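Local coordinates for protein novel immune-type receptor 11 (Ictalurus punctatus, PDB 2QTE) that probably acts as a cell-surface immune receptor of bony fish that mediates allogeneic recognition through an extracellular immunoglobulin V-type domain, at residues S24-K29 with C93-G98; L32-Q37 with Y45-Y50; S65-T70 with L78-A83. The protein carries 1 engineered substitution. One frame throughout, in Å; residues are numbered along the deposited sequence.

Interaction 1: S24-K29 with C93-G98; sequences SKVTNK and CGEVEG
Two nearly anti torsions, chi1 -166° placing CG anti to the backbone N and chi2 -169° placing CD, extend Glu95 so that its carboxylate meets the backbone of Val26, Thr27 and Asn28. Thr27 N donates to Glu95 OE1 over 3.1 Å from the syn side, somewhat out of the carboxylate plane. The same N-H makes a weak bond to the other oxygen, Glu95 OE2. Asn28 N then donates to Glu95 OE2 at 3.0 Å, and although that bond is fairly straight at the hydrogen (162°), its donor stands well above the carboxylate plane. Two successive peptide N-H groups thus grip one carboxylate, which would favour its charged form and fix its rotation.

In V-domain terms, residues 24-29 belong to the CDR1-like loop, and Glu95 lies late in the F strand, two residues beyond Cys93 of the canonical disulfide with Cys21. Val26 CG1 rests 3.5 Å from Glu95 OE1, while Val26 also touches Leu32 of the next strand. Water supplements the direct bonds: one molecule donates to Glu95 OE1 (3.1 Å) and pairs with Thr27 OG1 (2.7 Å), and a second donates to Glu95 OE1 at 2.8 Å. Farther along, Thr27 crosses Glu97 at about a right angle, with Thr27 OG1 4.0 Å from Glu97 OE2. Val96, between the two glutamates in sequence, packs on Ile99 of the second subunit.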
loop_
_atom_site.group_PDB
_atom_site.type_symbol
_atom_site.label_atom_id
_atom_site.label_comp_id
_atom_site.label_asym_id
_atom_site.label_seq_id
_atom_site.Cartn_x
_atom_site.Cartn_y
_atom_site.Cartn_z
ATOM N N SER A 24 -18.496 6.940 4.127
ATOM C CA SER A 24 -19.778 6.298 4.430
ATOM C C SER A 24 -19.606 4.892 5.025
ATOM O O SER A 24 -20.232 4.575 6.045
ATOM C CB SER A 24 -20.750 6.336 3.239
ATOM O OG SER A 24 -20.091 6.374 1.973
ATOM N N LYS A 25 -18.707 4.102 4.424
ATOM C CA LYS A 25 -18.433 2.728 4.848
ATOM C C LYS A 25 -17.039 2.590 5.446
ATOM O O LYS A 25 -16.136 1.985 4.841
ATOM C CB LYS A 25 -18.626 1.751 3.686
ATOM C CG LYS A 25 -18.100 2.273 2.341
ATOM C CD LYS A 25 -18.831 3.546 1.891
ATOM C CE LYS A 25 -18.037 4.316 0.878
ATOM N NZ LYS A 25 -18.150 3.706 -0.471
ATOM N N VAL A 26 -16.865 3.174 6.624
ATOM C CA VAL A 26 -15.686 2.939 7.429
ATOM C C VAL A 26 -16.131 2.233 8.706
ATOM O O VAL A 26 -17.031 2.702 9.390
ATOM C CB VAL A 26 -14.962 4.268 7.765
ATOM C CG1 VAL A 26 -13.872 4.047 8.813
ATOM C CG2 VAL A 26 -14.391 4.908 6.502
ATOM N N THR A 27 -15.504 1.120 9.050
ATOM C CA THR A 27 -15.902 0.392 10.259
ATOM C C THR A 27 -15.435 1.102 11.556
ATOM O O THR A 27 -16.217 1.307 12.504
ATOM C CB THR A 27 -15.393 -1.071 10.224
ATOM O OG1 THR A 27 -15.584 -1.625 8.908
ATOM C CG2 THR A 27 -16.121 -1.917 11.251
ATOM N N ASN A 28 -14.162 1.482 11.581
ATOM C CA ASN A 28 -13.541 2.113 12.739
ATOM C C ASN A 28 -12.792 3.345 12.225
ATOM O O ASN A 28 -11.624 3.249 11.853
ATOM C CB ASN A 28 -12.579 1.107 13.370
ATOM C CG ASN A 28 -12.144 1.484 14.760
ATOM O OD1 ASN A 28 -11.659 2.584 14.988
ATOM N ND2 ASN A 28 -12.272 0.541 15.702
ATOM N N LYS A 29 -13.482 4.492 12.189
ATOM C CA LYS A 29 -12.907 5.774 11.703
ATOM C C LYS A 29 -11.462 5.894 12.091
ATOM O O LYS A 29 -10.653 6.435 11.350
ATOM C CB LYS A 29 -13.692 6.979 12.238
ATOM C CG LYS A 29 -14.557 7.693 11.207
ATOM C CD LYS A 29 -15.950 7.104 11.081
ATOM C CE LYS A 29 -16.844 8.011 10.252
ATOM N NZ LYS A 29 -17.094 9.355 10.876
ATOM N N CYS A 93 -6.273 5.334 -0.013
ATOM C CA CYS A 93 -7.036 5.502 1.191
ATOM C C CYS A 93 -7.415 4.118 1.658
ATOM O O CYS A 93 -7.948 3.344 0.913
ATOM C CB CYS A 93 -8.283 6.327 0.905
ATOM S SG CYS A 93 -9.161 6.816 2.354
ATOM N N GLY A 94 -7.120 3.807 2.892
ATOM C CA GLY A 94 -7.407 2.504 3.422
ATOM C C GLY A 94 -7.702 2.463 4.889
ATOM O O GLY A 94 -7.380 3.379 5.662
ATOM N N GLU A 95 -8.286 1.354 5.287
ATOM C CA GLU A 95 -8.652 1.143 6.670
ATOM C C GLU A 95 -8.032 -0.152 7.201
ATOM O O GLU A 95 -8.188 -1.184 6.569
ATOM C CB GLU A 95 -10.180 1.074 6.715
ATOM C CG GLU A 95 -10.716 1.190 8.088
ATOM C CD GLU A 95 -12.189 0.872 8.190
ATOM O OE1 GLU A 95 -12.945 1.103 7.225
ATOM O OE2 GLU A 95 -12.563 0.390 9.268
ATOM N N VAL A 96 -7.293 -0.099 8.322
ATOM C CA VAL A 96 -6.756 -1.317 8.977
ATOM C C VAL A 96 -7.920 -2.076 9.625
ATOM O O VAL A 96 -8.692 -1.497 10.381
ATOM C CB VAL A 96 -5.632 -1.036 10.012
ATOM C CG1 VAL A 96 -5.401 -2.232 10.982
ATOM C CG2 VAL A 96 -4.339 -0.653 9.320
ATOM N N GLU A 97 -8.048 -3.356 9.274
ATOM C CA GLU A 97 -9.104 -4.230 9.809
ATOM C C GLU A 97 -8.520 -5.569 10.238
ATOM O O GLU A 97 -8.361 -6.449 9.439
ATOM C CB GLU A 97 -10.188 -4.439 8.760
ATOM C CG GLU A 97 -11.587 -4.002 9.228
ATOM C CD GLU A 97 -12.439 -5.136 9.790
ATOM O OE1 GLU A 97 -11.910 -6.264 9.971
ATOM O OE2 GLU A 97 -13.650 -4.903 10.039
ATOM N N GLY A 98 -8.177 -5.696 11.512
ATOM C CA GLY A 98 -7.522 -6.894 12.002
ATOM C C GLY A 98 -6.051 -6.831 11.665
ATOM O O GLY A 98 -5.409 -5.807 11.889
HETATM O O HOH W 1 -15.743 -0.119 6.685
HETATM O O HOH W 2 -12.767 1.854 4.506
#

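Interaction 2: L32-Q37 with Y45-Y50; sequences LAWYRQ and YFVRYY
Strands 32-37 and 45-49 run antiparallel at 155°, pairing Ala33 with Arg48, Trp34 with Val47 and, after a one-residue shift, Tyr35 with Tyr45. Trp34 N donates to Val47 O at 2.8 Å, nearly along the C=O axis. The shift is a classic beta bulge: Trp34 O accepts Phe46 N at 3.0 Å and, weakly, Val47 N, so two consecutive N-H groups converge on one carbonyl. Trp34 CB lies 3.8 Å from Val47 CG1, the side chains pointing the same way.

This is the C-C' hairpin of a V-type immunoglobulin domain, and Trp34 is the core tryptophan of its C strand, packed on both disulfide cysteines and bonded through NE1 to Phe76 O. Arg36, extended from CG to NE, sets CD over one face of the Phe46 ring, 4.0 Å from the centroid and displaced toward the rim. Its guanidinium plane stands 88° from that ring and meets Phe46 CE1 with its edge, NH1 lying 3.5 Å from that carbon.

With CG anti to its carbonyl carbon (chi1 -74°), the Tyr35 ring lies against Tyr45, CE2 packing 3.8 Å from Tyr45 CB, while OH bonds to Ile101 N of the second subunit. An alanine at Tyr35 would probably leave Tyr45 CB without that packing and Ile101 N across the interface without its hydroxyl mate. On this face, Ala33 CB meets Tyr45 CD1 at the ring edge, 4.2 Å away.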
loop_
_atom_site.group_PDB
_atom_site.type_symbol
_atom_site.label_atom_id
_atom_site.label_comp_id
_atom_site.label_asym_id
_atom_site.label_seq_id
_atom_site.Cartn_x
_atom_site.Cartn_y
_atom_site.Cartn_z
ATOM N N LEU A 32 -8.393 4.611 9.841
ATOM C CA LEU A 32 -8.466 5.104 8.487
ATOM C C LEU A 32 -7.376 6.154 8.217
ATOM O O LEU A 32 -7.077 6.992 9.089
ATOM C CB LEU A 32 -9.845 5.655 8.239
ATOM C CG LEU A 32 -10.138 6.287 6.910
ATOM C CD1 LEU A 32 -10.255 5.252 5.796
ATOM C CD2 LEU A 32 -11.416 7.071 7.062
ATOM N N ALA A 33 -6.755 6.057 7.037
ATOM C CA ALA A 33 -5.563 6.825 6.753
ATOM C C ALA A 33 -5.298 6.854 5.272
ATOM O O ALA A 33 -5.751 5.974 4.534
ATOM C CB ALA A 33 -4.345 6.183 7.477
ATOM N N TRP A 34 -4.507 7.832 4.830
ATOM C CA TRP A 34 -4.090 7.893 3.465
ATOM C C TRP A 34 -2.643 7.459 3.467
ATOM O O TRP A 34 -1.890 7.803 4.378
ATOM C CB TRP A 34 -4.144 9.347 2.953
ATOM C CG TRP A 34 -5.459 9.807 2.400
ATOM C CD1 TRP A 34 -6.410 10.526 3.040
ATOM C CD2 TRP A 34 -5.945 9.593 1.058
ATOM N NE1 TRP A 34 -7.483 10.764 2.187
ATOM C CE2 TRP A 34 -7.214 10.193 0.972
ATOM C CE3 TRP A 34 -5.432 8.943 -0.063
ATOM C CZ2 TRP A 34 -7.952 10.197 -0.195
ATOM C CZ3 TRP A 34 -6.175 8.920 -1.225
ATOM C CH2 TRP A 34 -7.435 9.521 -1.275
ATOM N N TYR A 35 -2.254 6.656 2.486
ATOM C CA TYR A 35 -0.859 6.241 2.388
ATOM C C TYR A 35 -0.372 6.879 1.130
ATOM O O TYR A 35 -1.144 7.057 0.230
ATOM C CB TYR A 35 -0.755 4.717 2.276
ATOM C CG TYR A 35 -1.046 4.086 3.587
ATOM C CD1 TYR A 35 -2.345 4.120 4.123
ATOM C CD2 TYR A 35 -0.042 3.515 4.331
ATOM C CE1 TYR A 35 -2.610 3.574 5.357
ATOM C CE2 TYR A 35 -0.294 2.984 5.580
ATOM C CZ TYR A 35 -1.585 3.024 6.067
ATOM O OH TYR A 35 -1.822 2.498 7.284
ATOM N N ARG A 36 0.925 7.152 1.051
ATOM C CA ARG A 36 1.478 7.812 -0.104
ATOM C C ARG A 36 2.661 6.983 -0.612
ATOM O O ARG A 36 3.498 6.543 0.205
ATOM C CB ARG A 36 1.955 9.199 0.327
ATOM C CG ARG A 36 2.659 10.016 -0.724
ATOM C CD ARG A 36 3.164 11.353 -0.081
ATOM N NE ARG A 36 3.894 12.148 -1.081
ATOM C CZ ARG A 36 4.250 13.423 -0.907
ATOM N NH1 ARG A 36 3.975 14.028 0.229
ATOM N NH2 ARG A 36 4.918 14.085 -1.871
ATOM N N GLN A 37 2.743 6.778 -1.942
ATOM C CA GLN A 37 3.878 6.077 -2.510
ATOM C C GLN A 37 4.476 6.968 -3.570
ATOM O O GLN A 37 3.829 7.210 -4.583
ATOM C CB GLN A 37 3.437 4.777 -3.207
ATOM C CG GLN A 37 4.632 3.910 -3.651
ATOM C CD GLN A 37 4.291 2.946 -4.743
ATOM O OE1 GLN A 37 3.149 2.896 -5.185
ATOM N NE2 GLN A 37 5.291 2.181 -5.206
ATOM N N TYR A 45 2.400 5.434 5.426
ATOM C CA TYR A 45 1.394 6.228 6.117
ATOM C C TYR A 45 1.717 7.721 6.041
ATOM O O TYR A 45 2.821 8.155 6.386
ATOM C CB TYR A 45 1.307 5.771 7.594
ATOM C CG TYR A 45 0.883 6.837 8.594
ATOM C CD1 TYR A 45 -0.417 7.315 8.628
ATOM C CD2 TYR A 45 1.780 7.336 9.531
ATOM C CE1 TYR A 45 -0.782 8.294 9.558
ATOM C CE2 TYR A 45 1.419 8.291 10.445
ATOM C CZ TYR A 45 0.139 8.768 10.449
ATOM O OH TYR A 45 -0.213 9.739 11.379
ATOM N N PHE A 46 0.726 8.485 5.581
ATOM C CA PHE A 46 0.879 9.894 5.258
ATOM C C PHE A 46 0.115 10.757 6.211
ATOM O O PHE A 46 0.654 11.721 6.763
ATOM C CB PHE A 46 0.425 10.145 3.800
ATOM C CG PHE A 46 0.638 11.536 3.328
ATOM C CD1 PHE A 46 1.859 12.152 3.507
ATOM C CD2 PHE A 46 -0.376 12.236 2.681
ATOM C CE1 PHE A 46 2.061 13.471 3.072
ATOM C CE2 PHE A 46 -0.184 13.545 2.240
ATOM C CZ PHE A 46 1.038 14.144 2.415
ATOM N N VAL A 47 -1.171 10.441 6.380
ATOM C CA VAL A 47 -2.067 11.225 7.236
ATOM C C VAL A 47 -3.208 10.326 7.685
ATOM O O VAL A 47 -3.722 9.592 6.891
ATOM C CB VAL A 47 -2.594 12.536 6.533
ATOM C CG1 VAL A 47 -3.256 12.253 5.203
ATOM C CG2 VAL A 47 -3.540 13.296 7.412
ATOM N N ARG A 48 -3.559 10.356 8.968
ATOM C CA ARG A 48 -4.599 9.495 9.499
ATOM C C ARG A 48 -5.798 10.277 10.013
ATOM O O ARG A 48 -5.704 11.454 10.345
ATOM C CB ARG A 48 -4.077 8.533 10.587
ATOM C CG ARG A 48 -3.526 9.202 11.807
ATOM C CD ARG A 48 -2.695 8.196 12.636
ATOM N NE ARG A 48 -1.924 8.856 13.694
ATOM C CZ ARG A 48 -2.330 9.015 14.947
ATOM N NH1 ARG A 48 -1.541 9.635 15.818
ATOM N NH2 ARG A 48 -3.515 8.553 15.330
ATOM N N TYR A 49 -6.935 9.606 10.055
ATOM C CA TYR A 49 -8.080 10.152 10.766
ATOM C C TYR A 49 -7.712 10.306 12.240
ATOM O O TYR A 49 -6.938 9.520 12.798
ATOM C CB TYR A 49 -9.290 9.242 10.589
ATOM C CG TYR A 49 -10.468 9.720 11.359
ATOM C CD1 TYR A 49 -10.570 9.466 12.731
ATOM C CD2 TYR A 49 -11.473 10.465 10.731
ATOM C CE1 TYR A 49 -11.649 9.928 13.470
ATOM C CE2 TYR A 49 -12.576 10.921 11.445
ATOM C CZ TYR A 49 -12.654 10.642 12.825
ATOM O OH TYR A 49 -13.729 11.098 13.549
ATOM N N TYR A 50 -8.214 11.364 12.874
ATOM C CA TYR A 50 -7.715 11.677 14.203
ATOM C C TYR A 50 -8.754 12.373 15.086
ATOM O O TYR A 50 -9.526 13.199 14.627
ATOM C CB TYR A 50 -6.393 12.464 14.098
ATOM C CG TYR A 50 -5.758 12.779 15.432
ATOM C CD1 TYR A 50 -5.832 14.075 15.967
ATOM C CD2 TYR A 50 -5.098 11.789 16.176
ATOM C CE1 TYR A 50 -5.253 14.381 17.197
ATOM C CE2 TYR A 50 -4.506 12.091 17.413
ATOM C CZ TYR A 50 -4.607 13.387 17.915
ATOM O OH TYR A 50 -4.045 13.714 19.132
#

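Interaction 3: S65-T70 with L78-A83; sequences SRFSMT and LNIIGA
Phe67 offers one ring face to Ile80, whose CG1 makes a CH-pi contact 3.9 Å from the centroid, displaced toward the rim. At the ring edge, Leu78 CD1 approaches Phe67 CD2 to 4.2 Å. The other flat group, the Arg66 guanidinium, has Gly82 O near its plane; Arg66 NH2 donates to that oxygen over 2.9 Å, although the donor stands above the carbonyl plane of the acceptor.

These residues form the antiparallel D-E hairpin of the V-type immunoglobulin sandwich. Phe67, Met69, Leu78 and Ile80 face the interior, where Phe67 also meets Phe46 and Phe62 edge-to-face. Arg66 NH2 has a second partner in Asp87, forming the salt bridge that is a hallmark of V domains, and NH1 pairs with Asp64. Before the bend at chi3 (-41°), which places NE, Arg66 CG already lies 3.4 Å from Ile81 O.

Backbone pairing centres on Ser68 and Asn79, with Asn79 N donating to Ser68 O at 2.9 Å and Ser68 N to Asn79 O at 3.1 Å. On the face away from the core, the Asn79 amide links strands: OD1 bonds to Thr18 OG1 of the neighbouring strand. Its nitrogen, Asn79 ND2, donates weakly to Thr70 OG1 and, with the acceptor in the amide plane, to Ser68 OG at 3.3 Å.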
loop_
_atom_site.group_PDB
_atom_site.type_symbol
_atom_site.label_atom_id
_atom_site.label_comp_id
_atom_site.label_asym_id
_atom_site.label_seq_id
_atom_site.Cartn_x
_atom_site.Cartn_y
_atom_site.Cartn_z
ATOM N N SER A 65 2.691 22.631 4.912
ATOM C CA SER A 65 1.385 23.180 5.187
ATOM C C SER A 65 0.572 23.438 3.918
ATOM O O SER A 65 -0.505 24.040 3.999
ATOM C CB SER A 65 1.561 24.454 6.009
ATOM O OG SER A 65 1.800 24.049 7.356
ATOM N N ARG A 66 1.069 22.971 2.750
ATOM C CA ARG A 66 0.255 22.967 1.516
ATOM C C ARG A 66 -0.873 21.926 1.567
ATOM O O ARG A 66 -1.890 22.120 0.911
ATOM C CB ARG A 66 1.097 22.771 0.246
ATOM C CG ARG A 66 1.951 24.054 -0.150
ATOM C CD ARG A 66 2.982 23.790 -1.269
ATOM N NE ARG A 66 3.588 22.508 -1.016
ATOM C CZ ARG A 66 3.430 21.450 -1.797
ATOM N NH1 ARG A 66 3.993 20.292 -1.425
ATOM N NH2 ARG A 66 2.737 21.554 -2.931
ATOM N N PHE A 67 -0.664 20.836 2.319
ATOM C CA PHE A 67 -1.653 19.770 2.470
ATOM C C PHE A 67 -2.637 20.065 3.580
ATOM O O PHE A 67 -2.271 20.656 4.606
ATOM C CB PHE A 67 -0.986 18.409 2.743
ATOM C CG PHE A 67 -0.172 17.877 1.555
ATOM C CD1 PHE A 67 1.017 18.502 1.171
ATOM C CD2 PHE A 67 -0.594 16.793 0.852
ATOM C CE1 PHE A 67 1.778 18.012 0.042
ATOM C CE2 PHE A 67 0.141 16.278 -0.249
ATOM C CZ PHE A 67 1.319 16.887 -0.654
ATOM N N SER A 68 -3.873 19.607 3.387
ATOM C CA SER A 68 -4.938 19.704 4.392
ATOM C C SER A 68 -5.895 18.604 4.039
ATOM O O SER A 68 -5.645 17.838 3.103
ATOM C CB SER A 68 -5.667 21.046 4.361
ATOM O OG SER A 68 -6.215 21.324 3.089
ATOM N N MET A 69 -6.958 18.479 4.811
ATOM C CA MET A 69 -8.001 17.519 4.502
ATOM C C MET A 69 -9.348 18.133 4.777
ATOM O O MET A 69 -9.472 19.087 5.540
ATOM C CB MET A 69 -7.856 16.268 5.375
ATOM C CG MET A 69 -6.651 15.411 5.091
ATOM S SD MET A 69 -6.764 13.711 5.678
ATOM C CE MET A 69 -7.949 13.155 4.483
ATOM N N THR A 70 -10.352 17.580 4.109
ATOM C CA THR A 70 -11.737 17.810 4.428
ATOM C C THR A 70 -12.249 16.532 5.070
ATOM O O THR A 70 -12.331 15.476 4.411
ATOM C CB THR A 70 -12.453 18.159 3.140
ATOM O OG1 THR A 70 -11.865 19.370 2.627
ATOM C CG2 THR A 70 -13.978 18.380 3.363
ATOM N N LEU A 78 -8.209 14.535 0.678
ATOM C CA LEU A 78 -6.914 15.149 0.856
ATOM C C LEU A 78 -6.788 16.339 -0.140
ATOM O O LEU A 78 -7.039 16.158 -1.310
ATOM C CB LEU A 78 -5.876 14.050 0.586
ATOM C CG LEU A 78 -4.376 14.293 0.744
ATOM C CD1 LEU A 78 -4.030 14.743 2.144
ATOM C CD2 LEU A 78 -3.663 12.983 0.378
ATOM N N ASN A 79 -6.433 17.542 0.314
ATOM C CA ASN A 79 -6.246 18.682 -0.588
ATOM C C ASN A 79 -4.772 19.104 -0.625
ATOM O O ASN A 79 -4.047 18.908 0.343
ATOM C CB ASN A 79 -7.014 19.879 -0.101
ATOM C CG ASN A 79 -8.399 19.530 0.380
ATOM O OD1 ASN A 79 -9.184 19.019 -0.405
ATOM N ND2 ASN A 79 -8.706 19.802 1.648
ATOM N N ILE A 80 -4.343 19.650 -1.755
ATOM C CA ILE A 80 -3.057 20.356 -1.865
ATOM C C ILE A 80 -3.342 21.743 -2.441
ATOM O O ILE A 80 -4.054 21.843 -3.442
ATOM C CB ILE A 80 -2.046 19.677 -2.821
ATOM C CG1 ILE A 80 -1.834 18.185 -2.507
ATOM C CG2 ILE A 80 -0.701 20.322 -2.663
ATOM C CD1 ILE A 80 -2.998 17.283 -2.888
ATOM N N ILE A 81 -2.831 22.808 -1.809
ATOM C CA ILE A 81 -2.952 24.125 -2.437
ATOM C C ILE A 81 -1.568 24.410 -3.060
ATOM O O ILE A 81 -0.563 24.410 -2.358
ATOM C CB ILE A 81 -3.564 25.231 -1.492
ATOM C CG1 ILE A 81 -5.083 24.956 -1.271
ATOM C CG2 ILE A 81 -3.507 26.664 -2.153
ATOM C CD1 ILE A 81 -5.699 25.674 -0.072
ATOM N N GLY A 82 -1.499 24.615 -4.364
ATOM C CA GLY A 82 -0.201 24.915 -5.005
ATOM C C GLY A 82 0.698 23.714 -5.214
ATOM O O GLY A 82 1.802 23.660 -4.659
ATOM N N ALA A 83 0.236 22.752 -6.027
ATOM C CA ALA A 83 0.980 21.488 -6.334
ATOM C C ALA A 83 2.423 21.676 -6.840
ATOM O O ALA A 83 2.708 22.620 -7.612
ATOM C CB ALA A 83 0.173 20.666 -7.340
HETATM O O HOH W 3 -11.687 18.953 -0.112
#

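Interaction 2 is the buried one, interaction 3 partly so, and interaction 1 lies at the surface. Strands 89-97 and 32-37 are neighbours in one sheet, so interactions 1 and 2 touch directly, through a probable hydrogen bond from Gly94 N to Ala33 O (3.0 Å), and both reach the second subunit. Interaction 3 belongs to the opposing sheet and meets interaction 2 across the core, where Phe46 CZ lies 3.5 Å from Phe67 CD2; it stays about 7 Å from interaction 1 at the nearest atoms. Chemistry follows place: a carboxylate held by loop N-H groups at the rim, strand pairing and rings within, and an arginine at the end of the hairpin 65-70/78-83 with polar side chains on its outer face.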